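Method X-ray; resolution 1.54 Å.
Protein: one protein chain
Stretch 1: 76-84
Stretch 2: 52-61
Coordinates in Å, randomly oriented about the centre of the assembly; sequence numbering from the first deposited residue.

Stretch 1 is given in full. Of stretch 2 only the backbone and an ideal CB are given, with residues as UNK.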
# COMPACT_ATOMS: atom_id res chain seq x y z
N THR A 76 14.54 -9.40 1.07
CA THR A 76 13.67 -8.90 0.04
C THR A 76 14.13 -7.59 -0.55
O THR A 76 13.31 -6.88 -1.13
CB THR A 76 12.24 -8.71 0.55
OG1 THR A 76 12.28 -7.94 1.75
CG2 THR A 76 11.64 -10.01 0.82
N THR A 77 15.40 -7.24 -0.39
CA THR A 77 15.89 -5.99 -0.96
C THR A 77 15.45 -5.91 -2.41
O THR A 77 15.76 -6.81 -3.19
CB THR A 77 17.41 -5.95 -0.85
OG1 THR A 77 17.80 -6.08 0.54
CG2 THR A 77 17.97 -4.65 -1.37
N PRO A 78 14.78 -4.85 -2.82
CA PRO A 78 14.22 -4.76 -4.16
C PRO A 78 15.25 -4.45 -5.22
O PRO A 78 16.24 -3.72 -5.00
CB PRO A 78 13.18 -3.65 -4.05
CG PRO A 78 13.65 -2.80 -2.95
CD PRO A 78 14.29 -3.72 -1.97
N GLN A 79 14.99 -4.98 -6.42
CA GLN A 79 15.82 -4.65 -7.57
C GLN A 79 15.55 -3.26 -8.09
O GLN A 79 16.42 -2.66 -8.73
CB GLN A 79 15.62 -5.70 -8.68
CG GLN A 79 16.33 -7.05 -8.44
CD GLN A 79 15.75 -7.95 -7.36
OE1 GLN A 79 14.61 -7.80 -6.94
NE2 GLN A 79 16.55 -8.92 -6.91
N ALA A 80 14.36 -2.72 -7.83
CA ALA A 80 13.97 -1.42 -8.32
C ALA A 80 12.95 -0.84 -7.35
O ALA A 80 12.25 -1.56 -6.65
CB ALA A 80 13.38 -1.49 -9.72
N ALA A 81 12.85 0.48 -7.35
CA ALA A 81 11.89 1.16 -6.48
C ALA A 81 11.62 2.55 -7.03
O ALA A 81 12.52 3.20 -7.57
CB ALA A 81 12.40 1.27 -5.03
N GLU A 82 10.39 3.00 -6.90
CA GLU A 82 9.96 4.26 -7.48
C GLU A 82 8.84 4.88 -6.69
O GLU A 82 7.93 4.16 -6.27
CB GLU A 82 9.53 4.00 -8.94
CG GLU A 82 9.28 5.23 -9.75
CD GLU A 82 8.96 4.93 -11.24
OE1 GLU A 82 9.18 3.81 -11.71
OE2 GLU A 82 8.50 5.86 -11.93
N GLU A 83 8.83 6.22 -6.55
CA GLU A 83 7.76 6.95 -5.92
C GLU A 83 6.66 7.25 -6.94
O GLU A 83 6.95 7.60 -8.10
CB GLU A 83 8.30 8.30 -5.42
CG GLU A 83 8.71 8.48 -4.05
CD GLU A 83 8.86 10.00 -3.81
OE1 GLU A 83 7.90 10.62 -3.30
OE2 GLU A 83 9.90 10.56 -4.23
N GLY A 84 5.42 7.22 -6.49
CA GLY A 84 4.33 7.72 -7.28
C GLY A 84 3.83 6.69 -8.26
O GLY A 84 4.41 5.63 -8.43
N UNK A 52 16.27 -3.29 8.31
CA UNK A 52 15.41 -3.05 7.17
C UNK A 52 16.05 -2.04 6.24
O UNK A 52 16.85 -1.19 6.67
CB UNK A 52 14.03 -2.57 7.62
N UNK A 53 15.71 -2.14 4.96
CA UNK A 53 15.97 -1.09 3.99
C UNK A 53 14.63 -0.55 3.55
O UNK A 53 13.70 -1.34 3.28
CB UNK A 53 16.79 -1.60 2.80
N UNK A 54 14.47 0.77 3.55
CA UNK A 54 13.15 1.35 3.38
C UNK A 54 13.08 2.36 2.26
O UNK A 54 14.07 2.98 1.89
CB UNK A 54 12.70 2.01 4.69
N UNK A 55 11.85 2.55 1.78
CA UNK A 55 11.50 3.32 0.58
C UNK A 55 10.26 4.13 0.91
O UNK A 55 9.20 3.57 1.11
CB UNK A 55 11.26 2.42 -0.63
N UNK A 56 10.41 5.44 0.93
CA UNK A 56 9.34 6.36 1.33
C UNK A 56 8.89 7.16 0.14
O UNK A 56 9.72 7.54 -0.72
CB UNK A 56 9.80 7.29 2.45
N UNK A 57 7.64 7.53 0.14
CA UNK A 57 7.17 8.66 -0.65
C UNK A 57 6.71 9.71 0.33
O UNK A 57 5.88 9.45 1.18
CB UNK A 57 6.05 8.26 -1.62
N UNK A 58 7.31 10.88 0.23
CA UNK A 58 7.02 12.00 1.09
C UNK A 58 6.09 13.00 0.41
O UNK A 58 6.32 13.38 -0.74
CB UNK A 58 8.32 12.69 1.51
N UNK A 59 5.10 13.47 1.15
CA UNK A 59 4.25 14.51 0.61
C UNK A 59 5.07 15.76 0.34
O UNK A 59 5.92 16.15 1.14
CB UNK A 59 3.09 14.82 1.56
N UNK A 60 4.75 16.46 -0.73
CA UNK A 60 5.43 17.69 -1.04
C UNK A 60 4.51 18.88 -0.82
O UNK A 60 4.92 20.00 -1.08
CB UNK A 60 5.95 17.67 -2.48
N UNK A 61 3.31 18.68 -0.29
CA UNK A 61 2.35 19.80 -0.22
C UNK A 61 2.01 20.30 1.17
O UNK A 61 1.29 21.31 1.29
CB UNK A 61 1.05 19.38 -0.90

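Position 52 lies beyond the reach of stretch 1, with nothing of it within 5.5 Å of the ideal CB, so these coordinates hardly restrict the choice. The residue is Tyr52, whose hydroxyl is hydrogen-bonded elsewhere in the structure.

At position 53 the CA-to-CB bond points toward stretch 1, and the ideal CB stands 5.1 Å from OG1 of Thr77. A polar side chain one atom longer than Ser could reach that hydroxyl, so Asn or Asp would suit; the hydroxyl of Ser or Thr would fall short. Asn53 fills the place. Its ND2 gives a weak hydrogen bond to Thr77 OG1 (3.2 Å, with a bent angle of 125°), while OD1 comes within 3.5 Å of CD of Pro78.

Position 54 points away, and stretch 1 sets no preference. Ser54 bonds elsewhere through its hydroxyl.

Position 55 points toward stretch 1 again, its ideal CB 4.7 Å from CB of Ala81. The small methyl of Ala81 and the ring of Pro78 leave an apolar space that would suit Leu, Met, Phe or Tyr. It is Tyr55: with chi1 in the m well, the ring packs against both, CD1 3.7 Å from Ala81 CB and CZ 3.6 Å from Pro78 CG. Tyr55 OH donates to OD1 of Asn53 at 2.7 Å, tying together two neighbours on the same side of the strand.

Position 56 points away, so many residues would do. In Phe56 it is the backbone that meets stretch 1: its O lies 3.6 Å from Glu83 CG.

Position 57 turns back toward stretch 1, and its ideal CB is only 3.4 Å from OE1 of Glu83. So near a carboxylate, a short donor such as Ser or Thr is apt, whereas another acid would be repelled. Ser57, with chi1 t, donates from OG to Glu83 OE1 at 2.7 Å.

Position 58 points sideways and tolerates many side chains. Phe58 contributes chiefly its backbone, N lying 3.6 Å from Glu83 OE1.

Position 59 points away, and a small polar residue is one of many options; Ser59 OG accepts a hydrogen bond from the backbone N of position 61 at 3.2 Å.

Position 60 points toward stretch 1 from a distance, so only a long side chain could reach the carboxylate; Arg or Lys would also complement its negative charge. Arg60 forms a salt bridge, NH1 lying 2.9 Å from Glu83 OE1 and NH2 3.2 Å from Glu83 OE2.

Position 61 is out of reach and unconstrained here; it is Val61.

Stretch 2 (52-61) YNSYFSFSRV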
# COMPACT_ATOMS: atom_id res chain seq x y z
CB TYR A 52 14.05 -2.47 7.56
CG TYR A 52 13.26 -3.37 8.49
CD1 TYR A 52 13.50 -3.32 9.86
CD2 TYR A 52 12.35 -4.30 8.02
CE1 TYR A 52 12.82 -4.15 10.76
CE2 TYR A 52 11.66 -5.17 8.93
CZ TYR A 52 11.92 -5.07 10.27
OH TYR A 52 11.25 -5.96 11.11
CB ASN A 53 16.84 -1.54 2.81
CG ASN A 53 16.39 -2.79 2.09
OD1 ASN A 53 15.82 -2.72 0.97
ND2 ASN A 53 16.64 -3.95 2.68
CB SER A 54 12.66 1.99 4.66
OG SER A 54 13.46 3.15 5.00
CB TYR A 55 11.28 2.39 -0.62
CG TYR A 55 12.47 1.46 -0.78
CD1 TYR A 55 13.58 1.84 -1.54
CD2 TYR A 55 12.55 0.27 -0.03
CE1 TYR A 55 14.74 1.08 -1.58
CE2 TYR A 55 13.70 -0.49 -0.05
CZ TYR A 55 14.79 -0.08 -0.83
OH TYR A 55 15.96 -0.79 -0.86
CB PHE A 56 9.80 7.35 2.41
CG PHE A 56 9.75 6.83 3.82
CD1 PHE A 56 10.49 5.78 4.23
CD2 PHE A 56 8.94 7.46 4.74
CE1 PHE A 56 10.43 5.30 5.55
CE2 PHE A 56 8.86 7.02 6.02
CZ PHE A 56 9.65 5.96 6.46
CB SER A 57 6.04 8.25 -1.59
OG SER A 57 5.66 9.40 -2.41
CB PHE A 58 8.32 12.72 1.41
CG PHE A 58 9.37 11.88 2.02
CD1 PHE A 58 9.32 11.52 3.34
CD2 PHE A 58 10.49 11.52 1.28
CE1 PHE A 58 10.31 10.79 3.94
CE2 PHE A 58 11.51 10.74 1.84
CZ PHE A 58 11.44 10.41 3.19
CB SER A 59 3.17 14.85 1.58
OG SER A 59 2.49 16.03 1.21
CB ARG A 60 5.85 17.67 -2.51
CG ARG A 60 6.99 16.71 -2.79
CD ARG A 60 6.87 16.08 -4.16
NE ARG A 60 8.10 15.40 -4.56
CZ ARG A 60 8.50 14.22 -4.10
NH1 ARG A 60 7.78 13.56 -3.20
NH2 ARG A 60 9.64 13.69 -4.54
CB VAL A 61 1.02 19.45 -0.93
CG1 VAL A 61 1.28 19.13 -2.41
CG2 VAL A 61 0.30 18.36 -0.22
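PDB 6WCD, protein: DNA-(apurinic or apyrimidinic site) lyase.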